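Local structure of SusD superfamily protein (Bacteroides vulgatus, 3MYV) at residues M43-S51 against I408-L416; L269-V279 against N302-Y313. The protein probably binds polysaccharide at the cell surface as an outer-membrane member of the SusD family. All blocks are in the same frame, centred on the assembly; numbering follows the deposited sequence. Where two conformers were deposited one is given.

Interaction 1. Residues M43-S51 against I408-L416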
loop_
_atom_site.group_PDB
_atom_site.type_symbol
_atom_site.label_atom_id
_atom_site.label_comp_id
_atom_site.label_asym_id
_atom_site.label_seq_id
_atom_site.Cartn_x
_atom_site.Cartn_y
_atom_site.Cartn_z
HETATM N N MSE A 43 -1.777 -6.472 -9.379
HETATM C CA MSE A 43 -1.647 -7.116 -10.680
HETATM C C MSE A 43 -0.450 -8.057 -10.750
HETATM O O MSE A 43 -0.433 -8.967 -11.574
HETATM C CB MSE A 43 -1.588 -6.090 -11.814
HETATM C CG MSE A 43 -2.914 -5.277 -11.933
HETATM SE SE MSE A 43 -4.385 -6.342 -12.608
HETATM C CE MSE A 43 -5.793 -5.360 -11.763
ATOM N N LYS A 44 0.521 -7.855 -9.867
ATOM C CA LYS A 44 1.718 -8.698 -9.789
ATOM C C LYS A 44 1.570 -9.928 -8.882
ATOM O O LYS A 44 2.460 -10.805 -8.824
ATOM C CB LYS A 44 2.916 -7.825 -9.357
ATOM C CG LYS A 44 3.251 -6.759 -10.371
ATOM C CD LYS A 44 4.429 -5.858 -10.003
ATOM C CE LYS A 44 4.863 -5.004 -11.204
ATOM N NZ LYS A 44 5.484 -5.855 -12.252
ATOM N N GLY A 45 0.470 -9.975 -8.145
ATOM C CA GLY A 45 0.130 -11.138 -7.338
ATOM C C GLY A 45 -0.592 -12.238 -8.124
ATOM O O GLY A 45 -0.537 -12.290 -9.362
ATOM N N ASP A 46 -1.272 -13.105 -7.382
ATOM C CA ASP A 46 -2.036 -14.217 -7.964
ATOM C C ASP A 46 -3.551 -14.035 -7.897
ATOM O O ASP A 46 -4.320 -14.910 -8.361
ATOM C CB ASP A 46 -1.630 -15.532 -7.271
ATOM C CG ASP A 46 -1.892 -15.510 -5.784
ATOM O OD1 ASP A 46 -2.206 -14.433 -5.255
ATOM O OD2 ASP A 46 -1.777 -16.572 -5.152
ATOM N N ASP A 47 -3.999 -12.915 -7.323
ATOM C CA ASP A 47 -5.443 -12.714 -7.057
ATOM C C ASP A 47 -6.162 -11.751 -7.984
ATOM O O ASP A 47 -7.405 -11.767 -8.052
ATOM C CB ASP A 47 -5.658 -12.238 -5.622
ATOM C CG ASP A 47 -5.373 -13.332 -4.594
ATOM O OD1 ASP A 47 -5.645 -14.515 -4.908
ATOM O OD2 ASP A 47 -4.895 -12.986 -3.483
HETATM N N MSE A 48 -5.396 -10.923 -8.688
HETATM C CA MSE A 48 -5.931 -10.058 -9.738
HETATM C C MSE A 48 -5.078 -10.151 -10.974
HETATM O O MSE A 48 -3.887 -10.447 -10.883
HETATM C CB MSE A 48 -5.980 -8.605 -9.282
HETATM C CG MSE A 48 -6.849 -8.366 -8.059
HETATM SE SE MSE A 48 -7.482 -6.549 -7.826
HETATM C CE MSE A 48 -8.907 -6.556 -9.116
ATOM N N GLN A 49 -5.712 -9.931 -12.125
ATOM C CA GLN A 49 -5.017 -9.960 -13.390
ATOM C C GLN A 49 -5.551 -8.880 -14.312
ATOM O O GLN A 49 -6.662 -8.348 -14.128
ATOM C CB GLN A 49 -5.157 -11.352 -14.033
ATOM C CG GLN A 49 -6.593 -11.686 -14.443
ATOM C CD GLN A 49 -6.663 -12.861 -15.373
ATOM O OE1 GLN A 49 -6.650 -14.012 -14.944
ATOM N NE2 GLN A 49 -6.766 -12.574 -16.655
ATOM N N SER A 50 -4.764 -8.570 -15.325
ATOM C CA SER A 50 -5.196 -7.696 -16.400
ATOM C C SER A 50 -6.259 -8.326 -17.306
ATOM O O SER A 50 -6.348 -9.540 -17.463
ATOM C CB SER A 50 -3.968 -7.324 -17.275
ATOM O OG SER A 50 -4.308 -6.391 -18.272
ATOM N N SER A 51 -7.076 -7.469 -17.907
ATOM C CA SER A 51 -7.870 -7.850 -19.052
ATOM C C SER A 51 -6.969 -7.669 -20.279
ATOM O O SER A 51 -5.769 -7.411 -20.136
ATOM C CB SER A 51 -9.082 -6.943 -19.174
ATOM O OG SER A 51 -8.667 -5.608 -19.381
ATOM N N ILE A 408 4.980 -16.782 -6.317
ATOM C CA ILE A 408 3.644 -16.383 -6.772
ATOM C C ILE A 408 3.338 -17.230 -8.008
ATOM O O ILE A 408 4.083 -17.197 -8.988
ATOM C CB ILE A 408 3.567 -14.875 -7.099
ATOM C CG1 ILE A 408 4.094 -14.032 -5.921
ATOM C CG2 ILE A 408 2.114 -14.457 -7.396
ATOM C CD1 ILE A 408 4.249 -12.592 -6.228
ATOM N N VAL A 409 2.282 -18.032 -7.927
ATOM C CA VAL A 409 1.874 -18.907 -9.024
ATOM C C VAL A 409 0.678 -18.286 -9.748
ATOM O O VAL A 409 -0.378 -18.037 -9.150
ATOM C CB VAL A 409 1.523 -20.313 -8.526
ATOM C CG1 VAL A 409 1.039 -21.181 -9.698
ATOM C CG2 VAL A 409 2.734 -20.949 -7.818
ATOM N N ARG A 410 0.877 -18.021 -11.029
ATOM C CA ARG A 410 -0.071 -17.307 -11.881
ATOM C C ARG A 410 -0.199 -18.098 -13.165
ATOM O O ARG A 410 0.458 -17.815 -14.165
ATOM C CB ARG A 410 0.436 -15.878 -12.152
ATOM C CG ARG A 410 0.897 -15.171 -10.871
ATOM C CD ARG A 410 2.062 -14.214 -11.078
ATOM N NE ARG A 410 1.578 -12.917 -11.510
ATOM C CZ ARG A 410 1.961 -12.254 -12.597
ATOM N NH1 ARG A 410 2.901 -12.713 -13.394
ATOM N NH2 ARG A 410 1.416 -11.078 -12.848
ATOM N N LYS A 411 -1.037 -19.122 -13.118
ATOM C CA LYS A 411 -1.212 -19.998 -14.263
ATOM C C LYS A 411 -2.622 -20.567 -14.319
ATOM O O LYS A 411 -3.373 -20.557 -13.325
ATOM C CB LYS A 411 -0.145 -21.099 -14.260
ATOM C CG LYS A 411 -0.249 -22.122 -13.155
ATOM C CD LYS A 411 0.938 -23.086 -13.218
ATOM C CE LYS A 411 0.878 -24.110 -12.081
ATOM N NZ LYS A 411 1.932 -25.170 -12.185
ATOM N N GLY A 412 -2.996 -21.028 -15.506
ATOM C CA GLY A 412 -4.341 -21.547 -15.738
ATOM C C GLY A 412 -5.416 -20.481 -15.632
ATOM O O GLY A 412 -5.163 -19.290 -15.878
ATOM N N GLY A 413 -6.620 -20.922 -15.284
ATOM C CA GLY A 413 -7.769 -20.046 -15.170
ATOM C C GLY A 413 -8.040 -19.313 -16.462
ATOM O O GLY A 413 -8.108 -19.909 -17.533
ATOM N N TYR A 414 -8.165 -17.997 -16.367
ATOM C CA TYR A 414 -8.267 -17.151 -17.532
ATOM C C TYR A 414 -7.111 -16.137 -17.592
ATOM O O TYR A 414 -7.244 -15.028 -18.115
ATOM C CB TYR A 414 -9.644 -16.478 -17.586
ATOM C CG TYR A 414 -10.205 -15.855 -16.318
ATOM C CD1 TYR A 414 -9.850 -14.558 -15.929
ATOM C CD2 TYR A 414 -11.165 -16.526 -15.549
ATOM C CE1 TYR A 414 -10.386 -13.973 -14.791
ATOM C CE2 TYR A 414 -11.723 -15.951 -14.424
ATOM C CZ TYR A 414 -11.329 -14.662 -14.038
ATOM O OH TYR A 414 -11.895 -14.095 -12.922
ATOM N N HIS A 415 -5.956 -16.549 -17.100
ATOM C CA HIS A 415 -4.742 -15.764 -17.280
ATOM C C HIS A 415 -4.451 -15.527 -18.759
ATOM O O HIS A 415 -4.772 -16.360 -19.623
ATOM C CB HIS A 415 -3.548 -16.431 -16.601
ATOM C CG HIS A 415 -3.481 -16.188 -15.121
ATOM N ND1 HIS A 415 -3.025 -15.001 -14.584
ATOM C CD2 HIS A 415 -3.790 -16.982 -14.071
ATOM C CE1 HIS A 415 -3.073 -15.076 -13.266
ATOM N NE2 HIS A 415 -3.551 -16.260 -12.929
ATOM N N LEU A 416 -3.834 -14.390 -19.046
ATOM C CA LEU A 416 -3.456 -14.057 -20.412
ATOM C C LEU A 416 -2.260 -14.853 -20.907
ATOM O O LEU A 416 -1.429 -15.312 -20.113
ATOM C CB LEU A 416 -3.122 -12.575 -20.520
ATOM C CG LEU A 416 -4.170 -11.558 -20.046
ATOM C CD1 LEU A 416 -3.711 -10.147 -20.393
ATOM C CD2 LEU A 416 -5.524 -11.863 -20.673
HETATM O O HOH W 1 -3.955 -17.046 -10.260
HETATM O O HOH W 2 0.630 -17.778 -5.472
HETATM O O HOH W 3 -1.718 -19.120 -6.986
HETATM O O HOH W 4 -7.440 -16.490 -13.834
#
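The guanidinium of Arg410 turns its edge to two backbone carbonyls of the bend Met43-Asp46. NH2 of Arg410 donates to Met43 O at 3.1 Å, on a lone pair, whereas NE of Arg410 reaches Gly45 O, 3.1 Å away, from above that carbonyl's plane. Bends at chi2 (147°) and chi3 (85°) bring both nitrogens to these oxygens; NH1 continues to Asp420 O, and NH2 also serves Tyr61 O. A methionine in its place would probably leave the carbonyls of Met43 and Gly45 without these donors. Gln49 lies obliquely to Tyr414, amide and ring planes 46° apart. Gln49 NE2 is 2.9 Å from Tyr414 O and 3.2 Å from Ser50 O, donating to both and fixing the amide's rotation. Gln49 OE1 rests over one face of the His415 ring and accepts from a water held by Tyr414 N. Two more waters tie Asp46 OD2 to the backbone of Val409, and Asp46 OD1 pairs with Arg397. The contact ties the loop between helix 36-43 and strand 48-50 to the loop after strand 408-409. Side chains of each segment bind largely backbone carbonyls of the other, and the charge of Arg410 is probably offset in part by the carbonyl dipoles round it.

Interaction 2. Residues L269-V279 against N302-Y313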
loop_
_atom_site.group_PDB
_atom_site.type_symbol
_atom_site.label_atom_id
_atom_site.label_comp_id
_atom_site.label_asym_id
_atom_site.label_seq_id
_atom_site.Cartn_x
_atom_site.Cartn_y
_atom_site.Cartn_z
ATOM N N LEU A 269 -10.815 -0.378 -12.388
ATOM C CA LEU A 269 -11.204 -1.747 -12.011
ATOM C C LEU A 269 -12.653 -2.070 -12.408
ATOM O O LEU A 269 -13.063 -3.221 -12.413
ATOM C CB LEU A 269 -11.054 -1.980 -10.508
ATOM C CG LEU A 269 -9.648 -2.213 -9.935
ATOM C CD1 LEU A 269 -9.772 -2.749 -8.533
ATOM C CD2 LEU A 269 -8.831 -3.178 -10.789
ATOM N N ASN A 270 -13.439 -1.048 -12.652
ATOM C CA ASN A 270 -14.876 -1.249 -12.869
ATOM C C ASN A 270 -15.170 -1.764 -14.280
ATOM O O ASN A 270 -14.691 -1.217 -15.276
ATOM C CB ASN A 270 -15.615 0.061 -12.609
ATOM C CG ASN A 270 -17.070 -0.127 -12.416
ATOM O OD1 ASN A 270 -17.822 -0.342 -13.378
ATOM N ND2 ASN A 270 -17.527 0.016 -11.156
ATOM N N TRP A 271 -16.003 -2.793 -14.349
ATOM C CA TRP A 271 -16.368 -3.433 -15.609
ATOM C C TRP A 271 -16.977 -2.412 -16.574
ATOM O O TRP A 271 -16.730 -2.461 -17.783
ATOM C CB TRP A 271 -17.376 -4.562 -15.344
ATOM C CG TRP A 271 -17.878 -5.247 -16.572
ATOM C CD1 TRP A 271 -18.956 -4.899 -17.324
ATOM C CD2 TRP A 271 -17.291 -6.385 -17.208
ATOM N NE1 TRP A 271 -19.077 -5.740 -18.390
ATOM C CE2 TRP A 271 -18.074 -6.673 -18.340
ATOM C CE3 TRP A 271 -16.171 -7.194 -16.926
ATOM C CZ2 TRP A 271 -17.785 -7.732 -19.199
ATOM C CZ3 TRP A 271 -15.885 -8.252 -17.775
ATOM C CH2 TRP A 271 -16.688 -8.511 -18.897
ATOM N N TYR A 272 -17.757 -1.497 -16.001
ATOM C CA TYR A 272 -18.473 -0.462 -16.758
ATOM C C TYR A 272 -17.647 0.802 -17.014
ATOM O O TYR A 272 -18.123 1.723 -17.692
ATOM C CB TYR A 272 -19.756 -0.114 -16.029
ATOM C CG TYR A 272 -20.605 -1.349 -15.873
ATOM C CD1 TYR A 272 -21.340 -1.840 -16.945
ATOM C CD2 TYR A 272 -20.595 -2.067 -14.681
ATOM C CE1 TYR A 272 -22.071 -3.025 -16.841
ATOM C CE2 TYR A 272 -21.335 -3.238 -14.540
ATOM C CZ TYR A 272 -22.075 -3.707 -15.617
ATOM O OH TYR A 272 -22.777 -4.869 -15.475
ATOM N N GLY A 273 -16.438 0.837 -16.450
ATOM C CA GLY A 273 -15.490 1.950 -16.607
ATOM C C GLY A 273 -14.469 1.568 -17.670
ATOM O O GLY A 273 -14.833 1.310 -18.808
ATOM N N TYR A 274 -13.194 1.464 -17.302
ATOM C CA TYR A 274 -12.201 1.095 -18.299
ATOM C C TYR A 274 -11.827 -0.394 -18.288
ATOM O O TYR A 274 -11.014 -0.846 -19.100
ATOM C CB TYR A 274 -10.981 2.027 -18.232
ATOM C CG TYR A 274 -11.039 3.166 -19.241
ATOM C CD1 TYR A 274 -11.218 2.907 -20.593
ATOM C CD2 TYR A 274 -10.899 4.499 -18.849
ATOM C CE1 TYR A 274 -11.267 3.929 -21.534
ATOM C CE2 TYR A 274 -10.921 5.533 -19.792
ATOM C CZ TYR A 274 -11.109 5.242 -21.136
ATOM O OH TYR A 274 -11.164 6.231 -22.096
ATOM N N GLN A 275 -12.416 -1.170 -17.380
ATOM C CA GLN A 275 -12.358 -2.636 -17.470
ATOM C C GLN A 275 -10.931 -3.166 -17.618
ATOM O O GLN A 275 -10.678 -4.042 -18.434
ATOM C CB GLN A 275 -13.246 -3.094 -18.631
ATOM C CG GLN A 275 -13.736 -4.549 -18.621
ATOM C CD GLN A 275 -14.571 -4.838 -19.850
ATOM O OE1 GLN A 275 -14.041 -5.145 -20.914
ATOM N NE2 GLN A 275 -15.887 -4.677 -19.727
ATOM N N LYS A 276 -10.025 -2.654 -16.785
ATOM C CA LYS A 276 -8.605 -2.936 -16.907
ATOM C C LYS A 276 -8.155 -4.233 -16.272
ATOM O O LYS A 276 -7.068 -4.745 -16.603
ATOM C CB LYS A 276 -7.752 -1.816 -16.329
ATOM C CG LYS A 276 -7.937 -0.436 -17.009
ATOM C CD LYS A 276 -7.653 -0.431 -18.514
ATOM C CE LYS A 276 -7.396 0.995 -19.037
ATOM N NZ LYS A 276 -7.149 0.977 -20.526
ATOM N N GLY A 277 -8.967 -4.761 -15.370
ATOM C CA GLY A 277 -8.567 -5.964 -14.647
ATOM C C GLY A 277 -9.727 -6.676 -13.988
ATOM O O GLY A 277 -10.814 -6.122 -13.846
ATOM N N PHE A 278 -9.446 -7.923 -13.608
ATOM C CA PHE A 278 -10.391 -8.835 -12.963
ATOM C C PHE A 278 -9.713 -9.424 -11.765
ATOM O O PHE A 278 -8.487 -9.339 -11.662
ATOM C CB PHE A 278 -10.755 -9.972 -13.913
ATOM C CG PHE A 278 -11.134 -9.526 -15.281
ATOM C CD1 PHE A 278 -12.100 -8.514 -15.455
ATOM C CD2 PHE A 278 -10.588 -10.128 -16.401
ATOM C CE1 PHE A 278 -12.474 -8.122 -16.707
ATOM C CE2 PHE A 278 -10.966 -9.741 -17.673
ATOM C CZ PHE A 278 -11.915 -8.730 -17.833
ATOM N N VAL A 279 -10.481 -10.021 -10.841
ATOM C CA VAL A 279 -9.883 -11.022 -9.982
ATOM C C VAL A 279 -9.565 -12.236 -10.855
ATOM O O VAL A 279 -10.165 -12.442 -11.905
ATOM C CB VAL A 279 -10.739 -11.388 -8.737
ATOM C CG1 VAL A 279 -11.057 -10.103 -7.936
ATOM C CG2 VAL A 279 -12.017 -12.170 -9.113
ATOM N N ASN A 302 -19.235 -11.737 -14.869
ATOM C CA ASN A 302 -19.584 -11.367 -16.232
ATOM C C ASN A 302 -18.870 -12.298 -17.207
ATOM O O ASN A 302 -18.412 -13.384 -16.807
ATOM C CB ASN A 302 -19.267 -9.887 -16.484
ATOM C CG ASN A 302 -20.237 -9.247 -17.434
ATOM O OD1 ASN A 302 -20.421 -9.722 -18.553
ATOM N ND2 ASN A 302 -20.893 -8.169 -16.984
ATOM N N LYS A 303 -18.788 -11.891 -18.476
ATOM C CA LYS A 303 -18.350 -12.774 -19.545
ATOM C C LYS A 303 -17.348 -11.999 -20.378
ATOM O O LYS A 303 -17.630 -10.892 -20.841
ATOM C CB LYS A 303 -19.517 -13.189 -20.417
ATOM C CG LYS A 303 -20.561 -14.085 -19.761
ATOM C CD LYS A 303 -20.057 -15.504 -19.620
ATOM C CE LYS A 303 -21.034 -16.386 -18.907
ATOM N NZ LYS A 303 -20.534 -17.792 -18.925
ATOM N N TYR A 304 -16.202 -12.622 -20.599
ATOM C CA TYR A 304 -15.116 -12.016 -21.322
ATOM C C TYR A 304 -14.347 -13.087 -22.079
ATOM O O TYR A 304 -14.016 -14.133 -21.496
ATOM C CB TYR A 304 -14.201 -11.335 -20.302
ATOM C CG TYR A 304 -13.230 -10.369 -20.898
ATOM C CD1 TYR A 304 -13.602 -9.059 -21.194
ATOM C CD2 TYR A 304 -11.925 -10.746 -21.121
ATOM C CE1 TYR A 304 -12.677 -8.164 -21.729
ATOM C CE2 TYR A 304 -11.005 -9.863 -21.637
ATOM C CZ TYR A 304 -11.380 -8.586 -21.943
ATOM O OH TYR A 304 -10.414 -7.744 -22.437
ATOM N N ALA A 305 -14.100 -12.826 -23.367
ATOM C CA ALA A 305 -13.435 -13.766 -24.282
ATOM C C ALA A 305 -14.017 -15.180 -24.152
ATOM O O ALA A 305 -13.297 -16.167 -24.036
ATOM C CB ALA A 305 -11.890 -13.741 -24.060
ATOM N N GLY A 306 -15.351 -15.254 -24.164
ATOM C CA GLY A 306 -16.059 -16.517 -24.171
ATOM C C GLY A 306 -15.975 -17.348 -22.894
ATOM O O GLY A 306 -16.298 -18.530 -22.916
ATOM N N LYS A 307 -15.620 -16.709 -21.781
ATOM C CA LYS A 307 -15.514 -17.375 -20.478
ATOM C C LYS A 307 -16.188 -16.554 -19.383
ATOM O O LYS A 307 -16.318 -15.341 -19.492
ATOM C CB LYS A 307 -14.038 -17.498 -20.086
ATOM C CG LYS A 307 -13.254 -18.534 -20.825
ATOM C CD LYS A 307 -11.825 -18.586 -20.255
ATOM C CE LYS A 307 -11.144 -19.935 -20.498
ATOM N NZ LYS A 307 -10.055 -20.201 -19.505
ATOM N N THR A 308 -16.577 -17.212 -18.295
ATOM C CA THR A 308 -16.979 -16.486 -17.106
ATOM C C THR A 308 -15.747 -15.900 -16.432
ATOM O O THR A 308 -14.723 -16.591 -16.239
ATOM C CB THR A 308 -17.727 -17.387 -16.137
ATOM O OG1 THR A 308 -18.828 -17.951 -16.826
ATOM C CG2 THR A 308 -18.227 -16.613 -14.914
ATOM N N VAL A 309 -15.848 -14.629 -16.082
ATOM C CA VAL A 309 -14.825 -13.978 -15.260
ATOM C C VAL A 309 -15.512 -13.219 -14.132
ATOM O O VAL A 309 -16.735 -13.030 -14.145
ATOM C CB VAL A 309 -13.914 -13.008 -16.054
ATOM C CG1 VAL A 309 -13.243 -13.770 -17.205
ATOM C CG2 VAL A 309 -14.706 -11.766 -16.556
ATOM N N TRP A 310 -14.717 -12.797 -13.160
ATOM C CA TRP A 310 -15.226 -12.004 -12.056
ATOM C C TRP A 310 -14.365 -10.746 -11.909
ATOM O O TRP A 310 -13.121 -10.805 -11.934
ATOM C CB TRP A 310 -15.206 -12.799 -10.757
ATOM C CG TRP A 310 -16.172 -13.951 -10.714
ATOM C CD1 TRP A 310 -17.420 -13.961 -10.163
ATOM C CD2 TRP A 310 -15.949 -15.270 -11.222
ATOM N NE1 TRP A 310 -18.000 -15.195 -10.319
ATOM C CE2 TRP A 310 -17.115 -16.020 -10.958
ATOM C CE3 TRP A 310 -14.879 -15.885 -11.880
ATOM C CZ2 TRP A 310 -17.241 -17.349 -11.321
ATOM C CZ3 TRP A 310 -15.008 -17.214 -12.253
ATOM C CH2 TRP A 310 -16.180 -17.934 -11.964
ATOM N N TRP A 311 -15.045 -9.612 -11.729
ATOM C CA TRP A 311 -14.361 -8.354 -11.487
ATOM C C TRP A 311 -14.623 -7.940 -10.059
ATOM O O TRP A 311 -15.527 -8.450 -9.405
ATOM C CB TRP A 311 -14.768 -7.265 -12.502
ATOM C CG TRP A 311 -16.178 -6.802 -12.531
ATOM C CD1 TRP A 311 -17.216 -7.406 -13.195
ATOM C CD2 TRP A 311 -16.728 -5.608 -11.942
ATOM N NE1 TRP A 311 -18.363 -6.672 -13.041
ATOM C CE2 TRP A 311 -18.084 -5.560 -12.284
ATOM C CE3 TRP A 311 -16.195 -4.579 -11.152
ATOM C CZ2 TRP A 311 -18.944 -4.536 -11.834
ATOM C CZ3 TRP A 311 -17.024 -3.563 -10.741
ATOM C CH2 TRP A 311 -18.385 -3.544 -11.073
ATOM N N LEU A 312 -13.782 -7.045 -9.569
ATOM C CA LEU A 312 -13.776 -6.691 -8.169
ATOM C C LEU A 312 -14.522 -5.371 -8.008
ATOM O O LEU A 312 -14.076 -4.327 -8.471
ATOM C CB LEU A 312 -12.363 -6.521 -7.619
ATOM C CG LEU A 312 -12.292 -6.167 -6.127
ATOM C CD1 LEU A 312 -12.849 -7.312 -5.277
ATOM C CD2 LEU A 312 -10.819 -5.813 -5.733
ATOM N N TYR A 313 -15.633 -5.439 -7.305
ATOM C CA TYR A 313 -16.433 -4.287 -7.043
ATOM C C TYR A 313 -16.262 -3.847 -5.582
ATOM O O TYR A 313 -17.189 -3.832 -4.760
ATOM C CB TYR A 313 -17.871 -4.597 -7.429
ATOM C CG TYR A 313 -18.770 -3.394 -7.490
ATOM C CD1 TYR A 313 -18.269 -2.124 -7.822
ATOM C CD2 TYR A 313 -20.131 -3.520 -7.267
ATOM C CE1 TYR A 313 -19.094 -1.042 -7.920
ATOM C CE2 TYR A 313 -20.983 -2.399 -7.341
ATOM C CZ TYR A 313 -20.445 -1.180 -7.660
ATOM O OH TYR A 313 -21.271 -0.083 -7.759
HETATM O O HOH W 5 -11.971 -5.543 -11.325
HETATM O O HOH W 6 -20.395 0.449 -10.719
HETATM O O HOH W 7 -21.001 -7.004 -14.210
HETATM O O HOH W 8 -11.892 -5.100 -22.783
#
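One water oxygen joins Leu269 and Gly277 to Leu312: it donates to Leu269 O and Gly277 O and accepts from Leu312 N, the last at 2.9 Å. A second water is shared by Tyr272 OH, Asn302 ND2 and Trp311 NE1, the indole nitrogen reaching it in the plane of its ring. The loop 269-279 packs on a beta hairpin, antiparallel strands 299-304 and 307-312 joined by the type I' turn Tyr304-Lys307. The Trp271 indole is sandwiched between two side-chain amides: Asn302 stacks on one face, the planes 14° apart, and Gln275 NE2 lies over the centre of the opposite face. Trp271 CB sits over the five-membered ring of Trp311, 3.3 Å from its centroid; with CG anti to the backbone N (chi1 177°), the indole beyond it reaches the hairpin, where Trp271 CH2 meets Lys303 O at 3.2 Å. Deeper in, Phe278 directs its edge at the face of Tyr304 in a T-shaped pair, centroids 4.9 Å apart, while Val309 CG2 makes a CH-pi contact over the centre of one Phe278 face. Strands 277-279 and 307-312 cross at 102°, joined by a weak bond from Val279 N to Trp310 O. Strand 277-279 also pairs with strand 48-50, whose Met48 touches Leu269 and Leu312, and helix 281-288 packs on Val279 and Trp310 through Ala284.

In the fold
Interaction 2 is nested along the chain inside the long loop that interaction 1 closes, and their centres lie about 13 Å apart. The two meet through the antiparallel pair of strands 48-50 and 277-279, one from each contact. Tyr414 OH spans them, 2.6 Å from Val279 O, and also bonds Trp310 N; Ser51 OG lies 2.7 Å from Gln275 O. The Asn270 side chain is about 13 Å from the sodium ion, yet it touches Ala323 and Pro324, just before the sodium ligand Leu325 in the chain. A 1,2-ethanediol, probably from the crystallisation liquor, lies about 4 Å from the Tyr304 side chain; whether it marks a saccharide site is unknown.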